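Local coordinates for phosphodiesterase MJ0936 (Methanocaldococcus jannaschii, PDB 2AHD), which belongs to the calcineurin-like phosphoesterase superfamily and folds as an alpha/beta sandwich of two mixed beta sheets flanked by helices, at residues M6-D11 / H33-S39; I54-N59 / I95-H99; H120-R124 / N136-C141. One frame throughout, in Å; residues are numbered along the deposited sequence.

Contact 1 of 3, residues M6-D11 / H33-S39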
loop_
_atom_site.group_PDB
_atom_site.type_symbol
_atom_site.label_atom_id
_atom_site.label_comp_id
_atom_site.label_asym_id
_atom_site.label_seq_id
_atom_site.Cartn_x
_atom_site.Cartn_y
_atom_site.Cartn_z
ATOM N N MET A 6 -1.369 -0.164 2.960
ATOM C CA MET A 6 -2.246 -1.324 2.980
ATOM C C MET A 6 -1.849 -2.222 1.806
ATOM O O MET A 6 -0.977 -1.858 1.021
ATOM C CB MET A 6 -3.730 -0.894 2.941
ATOM C CG MET A 6 -4.226 -0.259 1.665
ATOM S SD MET A 6 -5.798 0.544 1.920
ATOM C CE MET A 6 -6.802 -0.711 2.386
ATOM N N SER A 7 -2.451 -3.405 1.706
ATOM C CA SER A 7 -2.127 -4.351 0.634
ATOM C C SER A 7 -3.006 -5.596 0.694
ATOM O O SER A 7 -3.568 -5.914 1.736
ATOM C CB SER A 7 -0.646 -4.753 0.734
ATOM O OG SER A 7 -0.266 -5.647 -0.293
ATOM N N ASP A 8 -3.121 -6.295 -0.430
ATOM C CA ASP A 8 -3.916 -7.523 -0.502
ATOM C C ASP A 8 -5.206 -7.419 0.303
ATOM O O ASP A 8 -5.289 -7.953 1.404
ATOM C CB ASP A 8 -3.116 -8.716 0.035
ATOM C CG ASP A 8 -1.676 -8.691 -0.396
ATOM O OD1 ASP A 8 -1.432 -8.677 -1.608
ATOM O OD2 ASP A 8 -0.780 -8.683 0.478
ATOM N N THR A 9 -6.207 -6.743 -0.237
ATOM C CA THR A 9 -7.475 -6.611 0.457
ATOM C C THR A 9 -8.433 -7.725 0.030
ATOM O O THR A 9 -9.348 -8.095 0.766
ATOM C CB THR A 9 -8.107 -5.267 0.166
ATOM O OG1 THR A 9 -8.079 -5.029 -1.247
ATOM C CG2 THR A 9 -7.362 -4.176 0.898
ATOM N N HIS A 10 -8.218 -8.248 -1.173
ATOM C CA HIS A 10 -9.019 -9.339 -1.716
ATOM C C HIS A 10 -10.525 -9.250 -1.532
ATOM O O HIS A 10 -11.156 -10.155 -0.995
ATOM C CB HIS A 10 -8.501 -10.647 -1.151
ATOM C CG HIS A 10 -7.056 -10.884 -1.449
ATOM N ND1 HIS A 10 -6.614 -11.313 -2.680
ATOM C CD2 HIS A 10 -5.944 -10.661 -0.707
ATOM C CE1 HIS A 10 -5.292 -11.339 -2.688
ATOM N NE2 HIS A 10 -4.860 -10.946 -1.503
ATOM N N ASP A 11 -11.092 -8.140 -1.989
ATOM C CA ASP A 11 -12.531 -7.910 -1.936
ATOM C C ASP A 11 -13.217 -7.913 -0.566
ATOM O O ASP A 11 -14.452 -7.796 -0.487
ATOM C CB ASP A 11 -13.213 -8.924 -2.841
ATOM C CG ASP A 11 -12.756 -8.812 -4.269
ATOM O OD1 ASP A 11 -12.119 -7.796 -4.607
ATOM O OD2 ASP A 11 -13.043 -9.729 -5.058
ATOM N N HIS A 33 -1.360 1.411 -1.535
ATOM C CA HIS A 33 -2.009 0.106 -1.567
ATOM C C HIS A 33 -1.232 -0.661 -2.609
ATOM O O HIS A 33 -1.309 -0.356 -3.784
ATOM C CB HIS A 33 -3.462 0.269 -1.996
ATOM C CG HIS A 33 -4.249 -1.004 -1.996
ATOM N ND1 HIS A 33 -3.845 -2.129 -2.682
ATOM C CD2 HIS A 33 -5.440 -1.314 -1.434
ATOM C CE1 HIS A 33 -4.755 -3.076 -2.544
ATOM N NE2 HIS A 33 -5.734 -2.607 -1.793
ATOM N N CYS A 34 -0.469 -1.654 -2.199
ATOM C CA CYS A 34 0.331 -2.366 -3.180
ATOM C C CYS A 34 -0.201 -3.695 -3.638
ATOM O O CYS A 34 0.299 -4.269 -4.598
ATOM C CB CYS A 34 1.752 -2.568 -2.648
ATOM S SG CYS A 34 1.949 -2.403 -0.864
ATOM N N GLY A 35 -1.235 -4.175 -2.966
ATOM C CA GLY A 35 -1.766 -5.490 -3.278
ATOM C C GLY A 35 -2.889 -5.616 -4.260
ATOM O O GLY A 35 -3.063 -4.788 -5.141
ATOM N N ASP A 36 -3.646 -6.687 -4.096
ATOM C CA ASP A 36 -4.770 -6.954 -4.965
ATOM C C ASP A 36 -6.050 -6.428 -4.321
ATOM O O ASP A 36 -6.476 -6.924 -3.278
ATOM C CB ASP A 36 -4.950 -8.468 -5.220
ATOM C CG ASP A 36 -3.641 -9.204 -5.501
ATOM O OD1 ASP A 36 -3.155 -9.921 -4.597
ATOM O OD2 ASP A 36 -3.110 -9.083 -6.618
ATOM N N PHE A 37 -6.647 -5.397 -4.910
ATOM C CA PHE A 37 -7.928 -4.906 -4.395
ATOM C C PHE A 37 -8.682 -6.090 -4.898
ATOM O O PHE A 37 -9.546 -6.662 -4.228
ATOM C CB PHE A 37 -8.423 -3.694 -5.179
ATOM C CG PHE A 37 -7.366 -2.696 -5.469
ATOM C CD1 PHE A 37 -6.340 -3.001 -6.346
ATOM C CD2 PHE A 37 -7.379 -1.457 -4.836
ATOM C CE1 PHE A 37 -5.335 -2.087 -6.583
ATOM C CE2 PHE A 37 -6.383 -0.538 -5.066
ATOM C CZ PHE A 37 -5.357 -0.849 -5.940
ATOM N N VAL A 38 -8.275 -6.406 -6.130
ATOM C CA VAL A 38 -8.732 -7.503 -6.948
ATOM C C VAL A 38 -9.921 -7.165 -7.829
ATOM O O VAL A 38 -9.759 -7.056 -9.037
ATOM C CB VAL A 38 -9.012 -8.741 -6.090
ATOM C CG1 VAL A 38 -10.228 -9.449 -6.596
ATOM C CG2 VAL A 38 -7.809 -9.659 -6.113
ATOM N N SER A 39 -11.104 -6.984 -7.240
ATOM C CA SER A 39 -12.297 -6.701 -8.023
ATOM C C SER A 39 -12.594 -5.221 -8.170
ATOM O O SER A 39 -12.327 -4.436 -7.265
ATOM C CB SER A 39 -13.501 -7.405 -7.411
ATOM O OG SER A 39 -13.409 -8.803 -7.566
#
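Met-6 and His-33 face each other at the ends of adjacent parallel strands 3-6 and 30-33, whose following loops carry the DxH (Asp-8 to His-10) and GD (Gly-35, Asp-36) motifs of calcineurin-like phosphoesterases. Met-6 O takes the hydrogen bond of Cys-34 N (3.3 Å), while its CG, set between the backbone N and the carbonyl carbon (chi1 68°), lies 3.5 Å from His-33 CD2. Ser-7 CA lies over one face of the His-33 ring, toward its rim, and Phe-37 CE2 over the centre of the opposite face. Asp-8 N lies against Gly-35 CA, where glycine, having no side chain, suits the close approach of the two backbones. Asp-8 OD1 stands 3.7 Å from Asp-36 OD1; the former is held by His-120 N, and Asp-36 OD2 by Asn-60 N. Thr-9 OG1 makes a weak bond to His-33 NE2 at the ring edge. Thr-9 N and His-10 N both donate to Asp-36 O, the second bond being the straighter (3.0 Å, 161° at the hydrogen). Asp-11 N binds Phe-37 O, and the carboxylate ends the pairing with both oxygens: OD1 offers its syn lone pair to Ser-39 N (2.9 Å), and Ser-39 OG donates to OD2 (2.7 Å).

Contact 2 of 3, residues I54-N59 / I95-H99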
loop_
_atom_site.group_PDB
_atom_site.type_symbol
_atom_site.label_atom_id
_atom_site.label_comp_id
_atom_site.label_asym_id
_atom_site.label_seq_id
_atom_site.Cartn_x
_atom_site.Cartn_y
_atom_site.Cartn_z
ATOM N N ILE A 54 -1.769 5.858 -4.096
ATOM C CA ILE A 54 -0.604 5.439 -4.873
ATOM C C ILE A 54 -0.693 3.921 -4.769
ATOM O O ILE A 54 -0.312 3.340 -3.752
ATOM C CB ILE A 54 0.740 5.895 -4.244
ATOM C CG1 ILE A 54 0.708 7.390 -3.917
ATOM C CG2 ILE A 54 1.879 5.599 -5.204
ATOM C CD1 ILE A 54 -0.219 7.759 -2.765
ATOM N N ALA A 55 -1.219 3.280 -5.805
ATOM C CA ALA A 55 -1.388 1.835 -5.792
ATOM C C ALA A 55 -0.540 1.113 -6.825
ATOM O O ALA A 55 -0.063 1.709 -7.781
ATOM C CB ALA A 55 -2.850 1.502 -6.002
ATOM N N THR A 56 -0.356 -0.182 -6.616
ATOM C CA THR A 56 0.419 -1.010 -7.524
ATOM C C THR A 56 -0.396 -2.244 -7.860
ATOM O O THR A 56 -1.130 -2.758 -7.017
ATOM C CB THR A 56 1.743 -1.439 -6.890
ATOM O OG1 THR A 56 2.659 -0.341 -6.920
ATOM C CG2 THR A 56 2.342 -2.604 -7.645
ATOM N N TYR A 57 -0.267 -2.718 -9.093
ATOM C CA TYR A 57 -1.011 -3.887 -9.549
ATOM C C TYR A 57 -0.550 -5.183 -8.895
ATOM O O TYR A 57 0.644 -5.442 -8.754
ATOM C CB TYR A 57 -0.911 -4.024 -11.076
ATOM C CG TYR A 57 -1.618 -2.936 -11.848
ATOM C CD1 TYR A 57 -2.988 -2.740 -11.711
ATOM C CD2 TYR A 57 -0.912 -2.090 -12.706
ATOM C CE1 TYR A 57 -3.640 -1.729 -12.404
ATOM C CE2 TYR A 57 -1.560 -1.070 -13.410
ATOM C CZ TYR A 57 -2.925 -0.894 -13.251
ATOM O OH TYR A 57 -3.571 0.123 -13.922
ATOM N N GLY A 58 -1.515 -5.992 -8.491
ATOM C CA GLY A 58 -1.201 -7.259 -7.882
ATOM C C GLY A 58 -1.297 -8.274 -8.989
ATOM O O GLY A 58 -1.721 -7.940 -10.079
ATOM N N ASN A 59 -0.911 -9.510 -8.721
ATOM C CA ASN A 59 -0.973 -10.547 -9.738
ATOM C C ASN A 59 -2.401 -11.018 -9.946
ATOM O O ASN A 59 -2.685 -11.695 -10.927
ATOM C CB ASN A 59 -0.091 -11.727 -9.333
ATOM C CG ASN A 59 -0.288 -12.113 -7.891
ATOM O OD1 ASN A 59 -0.255 -11.260 -6.994
ATOM N ND2 ASN A 59 -0.501 -13.401 -7.649
ATOM N N ILE A 95 7.677 1.259 -4.490
ATOM C CA ILE A 95 6.515 0.448 -4.187
ATOM C C ILE A 95 6.233 -0.596 -5.250
ATOM O O ILE A 95 6.389 -0.348 -6.439
ATOM C CB ILE A 95 5.292 1.344 -4.045
ATOM C CG1 ILE A 95 5.621 2.498 -3.100
ATOM C CG2 ILE A 95 4.124 0.549 -3.529
ATOM C CD1 ILE A 95 4.518 3.515 -2.964
ATOM N N THR A 96 5.816 -1.774 -4.807
ATOM C CA THR A 96 5.500 -2.867 -5.718
ATOM C C THR A 96 4.847 -4.000 -4.953
ATOM O O THR A 96 5.177 -4.240 -3.805
ATOM C CB THR A 96 6.775 -3.407 -6.447
ATOM O OG1 THR A 96 6.391 -4.424 -7.380
ATOM C CG2 THR A 96 7.781 -3.995 -5.456
ATOM N N HIS A 97 3.897 -4.673 -5.585
ATOM C CA HIS A 97 3.217 -5.804 -4.970
ATOM C C HIS A 97 4.284 -6.883 -4.965
ATOM O O HIS A 97 4.956 -7.056 -5.981
ATOM C CB HIS A 97 2.055 -6.219 -5.867
ATOM C CG HIS A 97 1.297 -7.410 -5.381
ATOM N ND1 HIS A 97 0.443 -7.358 -4.305
ATOM C CD2 HIS A 97 1.236 -8.678 -5.849
ATOM C CE1 HIS A 97 -0.114 -8.542 -4.131
ATOM N NE2 HIS A 97 0.350 -9.362 -5.055
ATOM N N GLY A 98 4.466 -7.587 -3.849
ATOM C CA GLY A 98 5.482 -8.642 -3.804
ATOM C C GLY A 98 5.925 -9.076 -5.194
ATOM O O GLY A 98 6.957 -8.631 -5.678
ATOM N N HIS A 99 5.167 -9.972 -5.820
ATOM C CA HIS A 99 5.442 -10.364 -7.194
ATOM C C HIS A 99 6.842 -10.795 -7.550
ATOM O O HIS A 99 7.319 -11.847 -7.160
ATOM C CB HIS A 99 5.114 -9.187 -8.093
ATOM C CG HIS A 99 3.808 -9.298 -8.794
ATOM N ND1 HIS A 99 3.227 -8.228 -9.440
ATOM C CD2 HIS A 99 2.994 -10.356 -9.002
ATOM C CE1 HIS A 99 2.110 -8.624 -10.020
ATOM N NE2 HIS A 99 1.945 -9.912 -9.769
HETATM O O HOH W 1 3.938 -5.164 -8.616
#
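With CG turned opposite its own backbone N (chi1 178°), His-97 reaches across to Gly-58 and Asn-59. Asn-59 instead tucks CG between its N and carbonyl carbon (chi1 46°), which brings OD1 to the edge of the imidazole; His-97 NE2 donates to it at 2.8 Å, a weak, strongly bent bond (124°). Gly-58 CA lies over the ring face, 3.6 Å from its centroid, in a CH-pi contact, and glycine, with no side chain, suits this close approach. The other ring nitrogen, ND1, makes a weak hydrogen bond to Cys-34 O. These loops follow strands 52-56 and 91-96, which belong to the two sheets of the sandwich; segments 54-59 and 95-99 point in nearly the same direction, and side chains bridge the sheets. Branched residues fill the layer between them: Ile-54 CG2 meets Ile-95 CD1 at 4.0 Å, and Thr-56 sets its methyl CG2 3.7 Å from Thr-96 CA, its OG1 having a weak bond to Asp-81 O. A water joins Thr-96 OG1 (2.8 Å) to His-99 ND1 (3.3 Å) and gives a weak bond to Tyr-57 O. The His-99 ring lies with one face over His-97 CD2.

Contact 3 of 3, residues H120-R124 / N136-C141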
loop_
_atom_site.group_PDB
_atom_site.type_symbol
_atom_site.label_atom_id
_atom_site.label_comp_id
_atom_site.label_asym_id
_atom_site.label_seq_id
_atom_site.Cartn_x
_atom_site.Cartn_y
_atom_site.Cartn_z
ATOM N N HIS A 120 1.846 -8.878 -1.369
ATOM C CA HIS A 120 1.865 -10.202 -1.993
ATOM C C HIS A 120 2.060 -11.421 -1.119
ATOM O O HIS A 120 1.381 -12.420 -1.305
ATOM C CB HIS A 120 2.921 -10.245 -3.082
ATOM C CG HIS A 120 3.056 -11.581 -3.738
ATOM N ND1 HIS A 120 1.977 -12.275 -4.243
ATOM C CD2 HIS A 120 4.147 -12.326 -4.022
ATOM C CE1 HIS A 120 2.397 -13.387 -4.814
ATOM N NE2 HIS A 120 3.710 -13.441 -4.694
ATOM N N THR A 121 3.003 -11.353 -0.188
ATOM C CA THR A 121 3.275 -12.479 0.690
ATOM C C THR A 121 2.225 -12.639 1.762
ATOM O O THR A 121 2.040 -13.732 2.280
ATOM C CB THR A 121 4.636 -12.341 1.377
ATOM O OG1 THR A 121 4.643 -11.165 2.191
ATOM C CG2 THR A 121 5.744 -12.253 0.343
ATOM N N HIS A 122 1.525 -11.557 2.085
ATOM C CA HIS A 122 0.505 -11.600 3.129
ATOM C C HIS A 122 1.248 -11.647 4.464
ATOM O O HIS A 122 0.650 -11.600 5.532
ATOM C CB HIS A 122 -0.368 -12.852 2.983
ATOM C CG HIS A 122 -1.367 -12.785 1.869
ATOM N ND1 HIS A 122 -2.684 -12.441 2.072
ATOM C CD2 HIS A 122 -1.250 -13.044 0.547
ATOM C CE1 HIS A 122 -3.337 -12.491 0.926
ATOM N NE2 HIS A 122 -2.490 -12.855 -0.017
ATOM N N GLU A 123 2.569 -11.743 4.385
ATOM C CA GLU A 123 3.410 -11.794 5.571
ATOM C C GLU A 123 3.885 -10.412 5.960
ATOM O O GLU A 123 4.844 -9.911 5.395
ATOM C CB GLU A 123 4.629 -12.682 5.321
ATOM C CG GLU A 123 4.298 -14.139 5.078
ATOM C CD GLU A 123 3.529 -14.767 6.231
ATOM O OE1 GLU A 123 3.209 -15.970 6.148
ATOM O OE2 GLU A 123 3.242 -14.066 7.225
ATOM N N ARG A 124 3.214 -9.803 6.929
ATOM C CA ARG A 124 3.583 -8.474 7.395
ATOM C C ARG A 124 4.981 -8.452 8.003
ATOM O O ARG A 124 5.281 -9.213 8.916
ATOM C CB ARG A 124 2.591 -7.996 8.449
ATOM C CG ARG A 124 2.652 -8.796 9.723
ATOM C CD ARG A 124 1.600 -8.397 10.722
ATOM N NE ARG A 124 1.674 -9.269 11.886
ATOM C CZ ARG A 124 1.373 -10.565 11.874
ATOM N NH1 ARG A 124 0.965 -11.143 10.756
ATOM N NH2 ARG A 124 1.501 -11.292 12.973
ATOM N N ASN A 136 6.078 -4.278 4.748
ATOM C CA ASN A 136 5.023 -5.089 4.161
ATOM C C ASN A 136 3.923 -4.876 5.183
ATOM O O ASN A 136 4.044 -5.278 6.332
ATOM C CB ASN A 136 5.412 -6.569 4.096
ATOM C CG ASN A 136 4.361 -7.424 3.395
ATOM O OD1 ASN A 136 3.150 -7.248 3.587
ATOM N ND2 ASN A 136 4.824 -8.368 2.586
ATOM N N PRO A 137 2.852 -4.202 4.790
ATOM C CA PRO A 137 1.765 -3.956 5.732
ATOM C C PRO A 137 0.984 -5.180 6.175
ATOM O O PRO A 137 0.200 -5.106 7.126
ATOM C CB PRO A 137 0.891 -2.954 4.987
ATOM C CG PRO A 137 1.111 -3.316 3.563
ATOM C CD PRO A 137 2.585 -3.569 3.493
ATOM N N GLY A 138 1.201 -6.309 5.505
ATOM C CA GLY A 138 0.451 -7.500 5.849
ATOM C C GLY A 138 -0.827 -7.495 5.026
ATOM O O GLY A 138 -1.043 -6.595 4.223
ATOM N N GLU A 139 -1.689 -8.483 5.234
ATOM C CA GLU A 139 -2.925 -8.598 4.477
ATOM C C GLU A 139 -4.094 -7.927 5.163
ATOM O O GLU A 139 -4.404 -8.200 6.318
ATOM C CB GLU A 139 -3.247 -10.069 4.250
ATOM C CG GLU A 139 -3.155 -10.894 5.513
ATOM C CD GLU A 139 -3.712 -12.277 5.357
ATOM O OE1 GLU A 139 -3.780 -13.002 6.366
ATOM O OE2 GLU A 139 -4.090 -12.641 4.233
ATOM N N CYS A 140 -4.761 -7.044 4.442
ATOM C CA CYS A 140 -5.897 -6.347 4.999
ATOM C C CYS A 140 -7.082 -7.296 5.190
ATOM O O CYS A 140 -7.873 -7.126 6.110
ATOM C CB CYS A 140 -6.269 -5.189 4.083
ATOM S SG CYS A 140 -7.537 -4.108 4.731
ATOM N N CYS A 141 -7.202 -8.298 4.323
ATOM C CA CYS A 141 -8.295 -9.274 4.423
ATOM C C CYS A 141 -8.041 -10.217 5.589
ATOM O O CYS A 141 -8.980 -10.707 6.218
ATOM C CB CYS A 141 -8.409 -10.087 3.140
ATOM S SG CYS A 141 -6.904 -10.940 2.723
#
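His-122 and Glu-139 are joined by a histidine-carboxylate hydrogen bond from ND1 to OE2 (2.6 Å, 147° at the hydrogen). Ring and carboxylate planes stand 84° apart, and ND1 meets OE2 from above the carboxylate plane. Glu-139 CG sits between its backbone N and carbonyl carbon (chi1 49°), with the chain extended beyond it, which carries the carboxylate to His-122. Further donors fix the acid: Leu-144 N also binds OE2, and Thr-145 OG1 is hydrogen-bonded to OE1. This long acid suits a place where one group must serve three partners.

Asn-136 uses both ends of its amide. OD1 accepts from Gly-138 N (2.9 Å) in an Asx turn, and ND2 gives Thr-121 OG1 a weak, bent bond (2.8 Å).

In the packing, Cys-141 SG lies at the edge of the His-122 ring, 5.3 Å from its centroid. Arg-124 CB rests 3.4 Å from Gly-138 CA, and glycine fits both this closeness and its positive phi.

His-122 belongs to the GHTH motif of the family, in the loop between strands 115-118 and 125-128. The other segment leads from strand 133-136 toward strand 149-154, with the Cys-140 backbone hydrogen-bonded to Ser-7 and to Asn-15 of helix 13-24.

The three contacts follow one another in series along the chain, yet their centres converge: contact 1 lies about 9 Å from each of the others, and contacts 2 and 3 are about 12 Å apart. Contact 1 belongs to the six-stranded sheet, contact 3 follows strands of the five-stranded one, and contact 2 spans the two. Backbone bonds between His-33 and strand 52-56 tie contacts 1 and 2, while Ser-7 O with Cys-140 N ties contacts 1 and 3. Contacts 2 and 3 meet where the His-97 and His-120 rings pack together. The loops at the strand ends thus gather the signature motifs of the superfamily, consistent with the place of the active site in its relatives.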